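Local coordinates for alanyl-tRNA synthetase (PDB 3G98), which attaches alanine to its tRNA, the C-Ala domain here bringing together editing and aminoacylation on one tRNA, at residues Asn65-Gly79 with Gly83-Lys97. Sequence-based numbering, arbitrary orientation.
Sequences NAKEVIREVGKVLKG and GRADLAQGGGKAPDK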
ATOM      1  N   ASN A  65      -9.380  -2.066   5.461  1.00 20.19           N
ATOM      2  CA  ASN A  65      -9.755  -2.978   4.396  1.00 20.50           C
ATOM      3  C   ASN A  65      -8.951  -2.673   3.134  1.00 31.25           C
ATOM      4  O   ASN A  65      -9.148  -1.633   2.494  1.00 21.81           O
ATOM      5  CB  ASN A  65     -11.260  -2.862   4.133  1.00 22.06           C
ATOM      6  CG  ASN A  65     -11.784  -3.975   3.257  1.00 29.40           C
ATOM      7  OD1 ASN A  65     -11.113  -4.416   2.328  1.00 24.53           O
ATOM      8  ND2 ASN A  65     -12.992  -4.442   3.552  1.00 38.76           N
ATOM      9  N   ALA A  66      -8.040  -3.576   2.776  1.00 19.85           N
ATOM     10  CA  ALA A  66      -7.157  -3.320   1.641  1.00 25.47           C
ATOM     11  C   ALA A  66      -7.934  -3.224   0.326  1.00 28.19           C
ATOM     12  O   ALA A  66      -7.502  -2.540  -0.598  1.00 26.01           O
ATOM     13  CB  ALA A  66      -6.053  -4.374   1.549  1.00 23.54           C
ATOM     14  N   LYS A  67      -9.077  -3.908   0.258  1.00 24.15           N
ATOM     15  CA  LYS A  67      -9.986  -3.814  -0.882  1.00 25.87           C
ATOM     16  C   LYS A  67     -10.409  -2.370  -1.139  1.00 29.79           C
ATOM     17  O   LYS A  67     -10.420  -1.912  -2.285  1.00 30.15           O
ATOM     18  CB  LYS A  67     -11.244  -4.657  -0.629  1.00 32.04           C
ATOM     19  CG  LYS A  67     -11.240  -6.056  -1.216  1.00 30.51           C
ATOM     20  CD  LYS A  67     -12.619  -6.713  -1.030  1.00 26.23           C
ATOM     21  CE  LYS A  67     -12.928  -7.685  -2.154  1.00 29.50           C
ATOM     22  NZ  LYS A  67     -14.245  -8.344  -1.973  1.00 44.79           N
ATOM     23  N   GLU A  68     -10.785  -1.663  -0.073  1.00 29.20           N
ATOM     24  CA  GLU A  68     -11.239  -0.284  -0.193  1.00 30.48           C
ATOM     25  C   GLU A  68     -10.050   0.635  -0.435  1.00 24.90           C
ATOM     26  O   GLU A  68     -10.043   1.445  -1.360  1.00 26.54           O
ATOM     27  CB  GLU A  68     -11.941   0.168   1.088  1.00 31.21           C
ATOM     28  CG  GLU A  68     -13.128  -0.676   1.500  1.00 36.28           C
ATOM     29  CD  GLU A  68     -13.807  -0.132   2.738  1.00 49.70           C
ATOM     30  OE1 GLU A  68     -13.774   1.103   2.934  1.00 51.72           O
ATOM     31  OE2 GLU A  68     -14.374  -0.935   3.508  1.00 51.73           O
ATOM     32  N   VAL A  69      -9.048   0.491   0.416  1.00 26.91           N
ATOM     33  CA  VAL A  69      -7.905   1.388   0.444  1.00 19.89           C
ATOM     34  C   VAL A  69      -7.079   1.341  -0.844  1.00 21.54           C
ATOM     35  O   VAL A  69      -6.533   2.354  -1.268  1.00 20.61           O
ATOM     36  CB  VAL A  69      -7.015   1.070   1.656  1.00 24.66           C
ATOM     37  CG1 VAL A  69      -5.827   2.014   1.707  1.00 32.02           C
ATOM     38  CG2 VAL A  69      -7.827   1.181   2.933  1.00 26.99           C
ATOM     39  N   ILE A  70      -6.987   0.171  -1.462  1.00 21.09           N
ATOM     40  CA  ILE A  70      -6.190   0.048  -2.682  1.00 23.38           C
ATOM     41  C   ILE A  70      -6.799   0.934  -3.768  1.00 23.53           C
ATOM     42  O   ILE A  70      -6.092   1.563  -4.537  1.00 24.30           O
ATOM     43  CB  ILE A  70      -6.065  -1.414  -3.156  1.00 23.20           C
ATOM     44  CG1 ILE A  70      -4.952  -1.562  -4.203  1.00 27.93           C
ATOM     45  CG2 ILE A  70      -7.396  -1.940  -3.692  1.00 21.27           C
ATOM     46  CD1 ILE A  70      -3.547  -1.420  -3.643  1.00 30.41           C
ATOM     47  N   ARG A  71      -8.122   1.005  -3.804  1.00 21.12           N
ATOM     48  CA  ARG A  71      -8.798   1.813  -4.808  1.00 22.35           C
ATOM     49  C   ARG A  71      -8.640   3.308  -4.559  1.00 23.47           C
ATOM     50  O   ARG A  71      -8.589   4.100  -5.510  1.00 21.82           O
ATOM     51  CB  ARG A  71     -10.280   1.443  -4.874  1.00 28.23           C
ATOM     52  CG  ARG A  71     -10.528   0.064  -5.477  1.00 22.90           C
ATOM     53  CD  ARG A  71     -11.974  -0.344  -5.286  1.00 32.02           C
ATOM     54  NE  ARG A  71     -12.316  -1.483  -6.130  1.00 27.86           N
ATOM     55  CZ  ARG A  71     -12.162  -2.753  -5.775  1.00 35.01           C
ATOM     56  NH1 ARG A  71     -12.507  -3.724  -6.615  1.00 23.27           N
ATOM     57  NH2 ARG A  71     -11.667  -3.051  -4.579  1.00 28.37           N
ATOM     58  N   GLU A  72      -8.562   3.694  -3.286  1.00 23.56           N
ATOM     59  CA  GLU A  72      -8.361   5.103  -2.918  1.00 33.64           C
ATOM     60  C   GLU A  72      -6.965   5.620  -3.292  1.00 32.37           C
ATOM     61  O   GLU A  72      -6.839   6.674  -3.923  1.00 23.68           O
ATOM     62  CB  GLU A  72      -8.667   5.330  -1.434  1.00 26.06           C
ATOM     63  CG  GLU A  72     -10.140   5.052  -1.100  1.00 32.69           C
ATOM     64  CD  GLU A  72     -10.456   5.095   0.385  1.00 53.63           C
ATOM     65  OE1 GLU A  72     -10.083   4.145   1.107  1.00 61.59           O
ATOM     66  OE2 GLU A  72     -11.104   6.071   0.824  1.00 65.41           O
ATOM     67  N   VAL A  73      -5.920   4.889  -2.905  1.00 24.19           N
ATOM     68  CA  VAL A  73      -4.573   5.259  -3.342  1.00 25.35           C
ATOM     69  C   VAL A  73      -4.411   5.054  -4.849  1.00 22.96           C
ATOM     70  O   VAL A  73      -3.706   5.819  -5.525  1.00 22.71           O
ATOM     71  CB  VAL A  73      -3.449   4.525  -2.552  1.00 28.36           C
ATOM     72  CG1 VAL A  73      -3.589   4.799  -1.054  1.00 23.56           C
ATOM     73  CG2 VAL A  73      -3.441   3.023  -2.837  1.00 21.05           C
ATOM     74  N   GLY A  74      -5.077   4.029  -5.379  1.00 23.73           N
ATOM     75  CA  GLY A  74      -5.069   3.778  -6.816  1.00 25.52           C
ATOM     76  C   GLY A  74      -5.551   4.973  -7.623  1.00 31.93           C
ATOM     77  O   GLY A  74      -4.963   5.322  -8.651  1.00 26.38           O
ATOM     78  N   LYS A  75      -6.623   5.606  -7.162  1.00 20.22           N
ATOM     79  CA  LYS A  75      -7.140   6.796  -7.839  1.00 22.23           C
ATOM     80  C   LYS A  75      -6.075   7.889  -7.958  1.00 31.39           C
ATOM     81  O   LYS A  75      -5.897   8.481  -9.025  1.00 23.13           O
ATOM     82  CB  LYS A  75      -8.376   7.337  -7.115  1.00 27.20           C
ATOM     83  CG  LYS A  75      -8.865   8.667  -7.650  1.00 32.66           C
ATOM     84  CD  LYS A  75     -10.196   9.032  -7.024  1.00 45.00           C
ATOM     85  CE  LYS A  75     -10.801  10.258  -7.684  1.00 47.91           C
ATOM     86  NZ  LYS A  75     -12.158  10.507  -7.141  1.00 37.74           N
ATOM     87  N   VAL A  76      -5.373   8.151  -6.859  1.00 24.06           N
ATOM     88  CA  VAL A  76      -4.294   9.146  -6.834  1.00 27.24           C
ATOM     89  C   VAL A  76      -3.167   8.800  -7.815  1.00 24.74           C
ATOM     90  O   VAL A  76      -2.596   9.679  -8.472  1.00 23.07           O
ATOM     91  CB  VAL A  76      -3.738   9.314  -5.399  1.00 26.96           C
ATOM     92  CG1 VAL A  76      -2.515  10.201  -5.389  1.00 18.85           C
ATOM     93  CG2 VAL A  76      -4.826   9.877  -4.480  1.00 29.72           C
ATOM     94  N   LEU A  77      -2.875   7.511  -7.938  1.00 21.27           N
ATOM     95  CA  LEU A  77      -1.799   7.039  -8.802  1.00 23.96           C
ATOM     96  C   LEU A  77      -2.280   6.806 -10.239  1.00 24.84           C
ATOM     97  O   LEU A  77      -1.565   6.211 -11.046  1.00 23.54           O
ATOM     98  CB  LEU A  77      -1.187   5.758  -8.217  1.00 20.98           C
ATOM     99  CG  LEU A  77      -0.504   5.948  -6.862  1.00 18.71           C
ATOM    100  CD1 LEU A  77      -0.022   4.607  -6.320  1.00 24.12           C
ATOM    101  CD2 LEU A  77       0.670   6.917  -7.007  1.00 18.08           C
ATOM    102  N   LYS A  78      -3.482   7.298 -10.545  1.00 20.85           N
ATOM    103  CA  LYS A  78      -4.098   7.144 -11.864  1.00 24.05           C
ATOM    104  C   LYS A  78      -4.146   5.669 -12.247  1.00 28.17           C
ATOM    105  O   LYS A  78      -3.670   5.267 -13.315  1.00 21.75           O
ATOM    106  CB  LYS A  78      -3.346   7.968 -12.919  1.00 22.98           C
ATOM    107  CG  LYS A  78      -3.269   9.464 -12.591  1.00 29.50           C
ATOM    108  CD  LYS A  78      -4.653  10.097 -12.620  1.00 50.43           C
ATOM    109  CE  LYS A  78      -4.576  11.613 -12.490  1.00 50.64           C
ATOM    110  NZ  LYS A  78      -5.937  12.216 -12.659  1.00 54.78           N
ATOM    111  N   GLY A  79      -4.702   4.863 -11.345  1.00 23.37           N
ATOM    112  CA  GLY A  79      -4.817   3.432 -11.563  1.00 27.20           C
ATOM    113  C   GLY A  79      -5.948   2.817 -10.758  1.00 31.32           C
ATOM    114  O   GLY A  79      -6.779   3.522 -10.179  1.00 34.77           O
ATOM    115  N   GLY A  83      -8.312  -7.140  -4.731  1.00 25.95           N
ATOM    116  CA  GLY A  83      -7.728  -8.225  -3.957  1.00 25.04           C
ATOM    117  C   GLY A  83      -8.635  -8.594  -2.802  1.00 27.99           C
ATOM    118  O   GLY A  83      -9.866  -8.614  -2.953  1.00 25.77           O
ATOM    119  N   ARG A  84      -8.017  -8.876  -1.654  1.00 21.47           N
ATOM    120  CA  ARG A  84      -8.722  -9.226  -0.412  1.00 23.99           C
ATOM    121  C   ARG A  84      -8.569  -8.152   0.651  1.00 25.25           C
ATOM    122  O   ARG A  84      -7.771  -7.239   0.509  1.00 21.75           O
ATOM    123  CB  ARG A  84      -8.168 -10.524   0.176  1.00 24.55           C
ATOM    124  CG  ARG A  84      -8.453 -11.754  -0.619  1.00 22.03           C
ATOM    125  CD  ARG A  84      -8.574 -12.929   0.326  1.00 45.66           C
ATOM    126  NE  ARG A  84      -9.790 -12.822   1.134  1.00 41.89           N
ATOM    127  CZ  ARG A  84      -9.999 -13.489   2.265  1.00 52.48           C
ATOM    128  NH1 ARG A  84      -9.069 -14.315   2.740  1.00 49.25           N
ATOM    129  NH2 ARG A  84     -11.143 -13.328   2.921  1.00 51.37           N
ATOM    130  N   ALA A  85      -9.319  -8.284   1.742  1.00 29.59           N
ATOM    131  CA  ALA A  85      -9.253  -7.300   2.816  1.00 28.49           C
ATOM    132  C   ALA A  85      -7.855  -7.173   3.433  1.00 20.26           C
ATOM    133  O   ALA A  85      -7.517  -6.127   3.986  1.00 25.77           O
ATOM    134  CB  ALA A  85     -10.300  -7.610   3.900  1.00 36.53           C
ATOM    135  N   ASP A  86      -7.049  -8.229   3.348  1.00 20.55           N
ATOM    136  CA  ASP A  86      -5.737  -8.196   3.998  1.00 21.10           C
ATOM    137  C   ASP A  86      -4.582  -7.926   3.038  1.00 21.48           C
ATOM    138  O   ASP A  86      -3.488  -7.568   3.480  1.00 20.45           O
ATOM    139  CB  ASP A  86      -5.477  -9.473   4.802  1.00 20.86           C
ATOM    140  CG  ASP A  86      -5.358 -10.703   3.922  1.00 32.36           C
ATOM    141  OD1 ASP A  86      -6.285 -10.960   3.121  1.00 30.25           O
ATOM    142  OD2 ASP A  86      -4.334 -11.413   4.033  1.00 31.13           O
ATOM    143  N   LEU A  87      -4.839  -8.082   1.740  1.00 25.36           N
ATOM    144  CA  LEU A  87      -3.813  -7.895   0.711  1.00 17.87           C
ATOM    145  C   LEU A  87      -4.427  -7.585  -0.661  1.00 23.43           C
ATOM    146  O   LEU A  87      -5.190  -8.383  -1.230  1.00 22.75           O
ATOM    147  CB  LEU A  87      -2.911  -9.128   0.624  1.00 20.17           C
ATOM    148  CG  LEU A  87      -1.628  -9.033  -0.212  1.00 27.33           C
ATOM    149  CD1 LEU A  87      -0.650  -8.025   0.390  1.00 23.04           C
ATOM    150  CD2 LEU A  87      -0.965 -10.401  -0.359  1.00 27.30           C
ATOM    151  N   ALA A  88      -4.069  -6.428  -1.197  1.00 20.64           N
ATOM    152  CA  ALA A  88      -4.609  -5.976  -2.487  1.00 18.68           C
ATOM    153  C   ALA A  88      -3.511  -5.298  -3.313  1.00 21.21           C
ATOM    154  O   ALA A  88      -2.505  -4.860  -2.766  1.00 21.25           O
ATOM    155  CB  ALA A  88      -5.774  -5.024  -2.256  1.00 19.39           C
ATOM    156  N   GLN A  89      -3.708  -5.210  -4.628  1.00 19.48           N
ATOM    157  CA  GLN A  89      -2.653  -4.746  -5.527  1.00 20.10           C
ATOM    158  C   GLN A  89      -3.254  -4.061  -6.749  1.00 18.80           C
ATOM    159  O   GLN A  89      -4.393  -4.345  -7.131  1.00 19.15           O
ATOM    160  CB  GLN A  89      -1.774  -5.942  -5.942  1.00 25.56           C
ATOM    161  CG  GLN A  89      -0.660  -5.656  -6.949  1.00 33.48           C
ATOM    162  CD  GLN A  89       0.381  -6.780  -6.989  1.00 40.52           C
ATOM    163  OE1 GLN A  89       0.065  -7.940  -6.713  1.00 33.26           O
ATOM    164  NE2 GLN A  89       1.624  -6.434  -7.316  1.00 35.83           N
ATOM    165  N   GLY A  90      -2.491  -3.160  -7.359  1.00 22.06           N
ATOM    166  CA  GLY A  90      -2.967  -2.462  -8.553  1.00 25.45           C
ATOM    167  C   GLY A  90      -1.842  -1.861  -9.376  1.00 24.43           C
ATOM    168  O   GLY A  90      -0.667  -1.893  -8.982  1.00 19.99           O
ATOM    169  N   GLY A  91      -2.209  -1.319 -10.533  1.00 23.08           N
ATOM    170  CA  GLY A  91      -1.258  -0.631 -11.394  1.00 27.70           C
ATOM    171  C   GLY A  91      -1.819   0.728 -11.760  1.00 25.13           C
ATOM    172  O   GLY A  91      -3.040   0.932 -11.744  1.00 29.18           O
ATOM    173  N   GLY A  92      -0.929   1.663 -12.071  1.00 22.86           N
ATOM    174  CA  GLY A  92      -1.328   3.031 -12.369  1.00 24.11           C
ATOM    175  C   GLY A  92      -0.345   3.733 -13.280  1.00 26.93           C
ATOM    176  O   GLY A  92       0.697   3.170 -13.630  1.00 27.42           O
ATOM    177  N   LYS A  93      -0.675   4.972 -13.645  1.00 25.72           N
ATOM    178  CA  LYS A  93       0.067   5.719 -14.659  1.00 28.83           C
ATOM    179  C   LYS A  93       0.800   6.938 -14.100  1.00 38.95           C
ATOM    180  O   LYS A  93       1.416   7.688 -14.853  1.00 28.37           O
ATOM    181  CB  LYS A  93      -0.890   6.204 -15.755  1.00 35.77           C
ATOM    182  CG  LYS A  93      -2.092   5.306 -16.008  1.00 54.80           C
ATOM    183  CD  LYS A  93      -3.271   6.131 -16.515  1.00 59.44           C
ATOM    184  CE  LYS A  93      -4.609   5.452 -16.233  1.00 53.83           C
ATOM    185  NZ  LYS A  93      -5.739   6.432 -16.275  1.00 58.12           N
ATOM    186  N   ALA A  94       0.735   7.148 -12.788  1.00 23.40           N
ATOM    187  CA  ALA A  94       1.309   8.366 -12.210  1.00 21.10           C
ATOM    188  C   ALA A  94       2.317   8.096 -11.091  1.00 23.73           C
ATOM    189  O   ALA A  94       2.018   8.321  -9.914  1.00 26.06           O
ATOM    190  CB  ALA A  94       0.195   9.289 -11.706  1.00 26.21           C
ATOM    191  N   PRO A  95       3.532   7.650 -11.452  1.00 27.25           N
ATOM    192  CA  PRO A  95       4.520   7.292 -10.425  1.00 29.64           C
ATOM    193  C   PRO A  95       4.889   8.473  -9.539  1.00 31.45           C
ATOM    194  O   PRO A  95       5.127   8.303  -8.337  1.00 29.12           O
ATOM    195  CB  PRO A  95       5.743   6.860 -11.240  1.00 29.79           C
ATOM    196  CG  PRO A  95       5.231   6.568 -12.601  1.00 27.68           C
ATOM    197  CD  PRO A  95       4.060   7.471 -12.814  1.00 31.83           C
ATOM    198  N   ASP A  96       4.913   9.666 -10.125  1.00 23.85           N
ATOM    199  CA  ASP A  96       5.315  10.866  -9.388  1.00 21.71           C
ATOM    200  C   ASP A  96       4.330  11.245  -8.293  1.00 24.74           C
ATOM    201  O   ASP A  96       4.595  12.145  -7.493  1.00 24.76           O
ATOM    202  CB  ASP A  96       5.495  12.043 -10.341  1.00 24.53           C
ATOM    203  CG  ASP A  96       6.726  11.906 -11.197  1.00 42.27           C
ATOM    204  OD1 ASP A  96       7.623  11.112 -10.837  1.00 37.25           O
ATOM    205  OD2 ASP A  96       6.795  12.593 -12.235  1.00 49.06           O
ATOM    206  N   LYS A  97       3.193  10.561  -8.257  1.00 24.36           N
ATOM    207  CA  LYS A  97       2.154  10.889  -7.292  1.00 20.85           C
ATOM    208  C   LYS A  97       2.164   9.996  -6.045  1.00 21.77           C
ATOM    209  O   LYS A  97       1.235  10.033  -5.244  1.00 22.04           O
ATOM    210  CB  LYS A  97       0.783  10.887  -7.966  1.00 22.96           C
ATOM    211  CG  LYS A  97       0.586  12.074  -8.915  1.00 26.56           C
ATOM    212  CD  LYS A  97      -0.840  12.152  -9.451  1.00 41.98           C
ATOM    213  CE  LYS A  97      -1.842  12.591  -8.378  1.00 57.89           C
ATOM    214  NZ  LYS A  97      -3.264  12.310  -8.787  1.00 38.64           N
TER
HETATM  215  O   HOH W   1     -11.667  -6.214  -4.750  1.00 21.75           O
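N65 and A66 start the contact at A85, where helix 66-76 begins to pack on strand 87-92 of the mixed sheet in the alpha and beta C-Ala domain. The two axes run nearly parallel, 23° apart. N65 OD1 accepts a weak capping bond from K67 N and also lies against A85 CA. A66 N donates a nearly straight bond (168°) to A85 O at 2.9 Å. K67 lays CG and CE along G83 O. I70 sets CB and CG2 against A88 CB, at 3.7 Å from I70 CB. The I70 chi1 of -165° turns CG1 away from the backbone N, and CD1 ends over the A88 carbonyl. F52 and I54 of the neighbouring strand 49-56 also touch I70. V76 O accepts from K97 NZ at 2.7 Å, in the carbonyl plane on a lone pair. A methionine in place of K97 would probably leave V76 O without this donor. L77 puts CD2 against A94 O and K97 C, while L77 O accepts from A94 N at 3.0 Å. K78, at positive phi, closes the helix in a Schellman motif, with G79 N bonded to G74 O and K78 N to K75 O. K78 CG rests on A94 CB. K78 O accepts from K93 N at 3.0 Å, and K93 CG and CE lie along it. G79 bridges G92 with CA atoms 3.6 Å apart, and G79 CA makes a CA-H...O contact to G91 O at 3.1 Å.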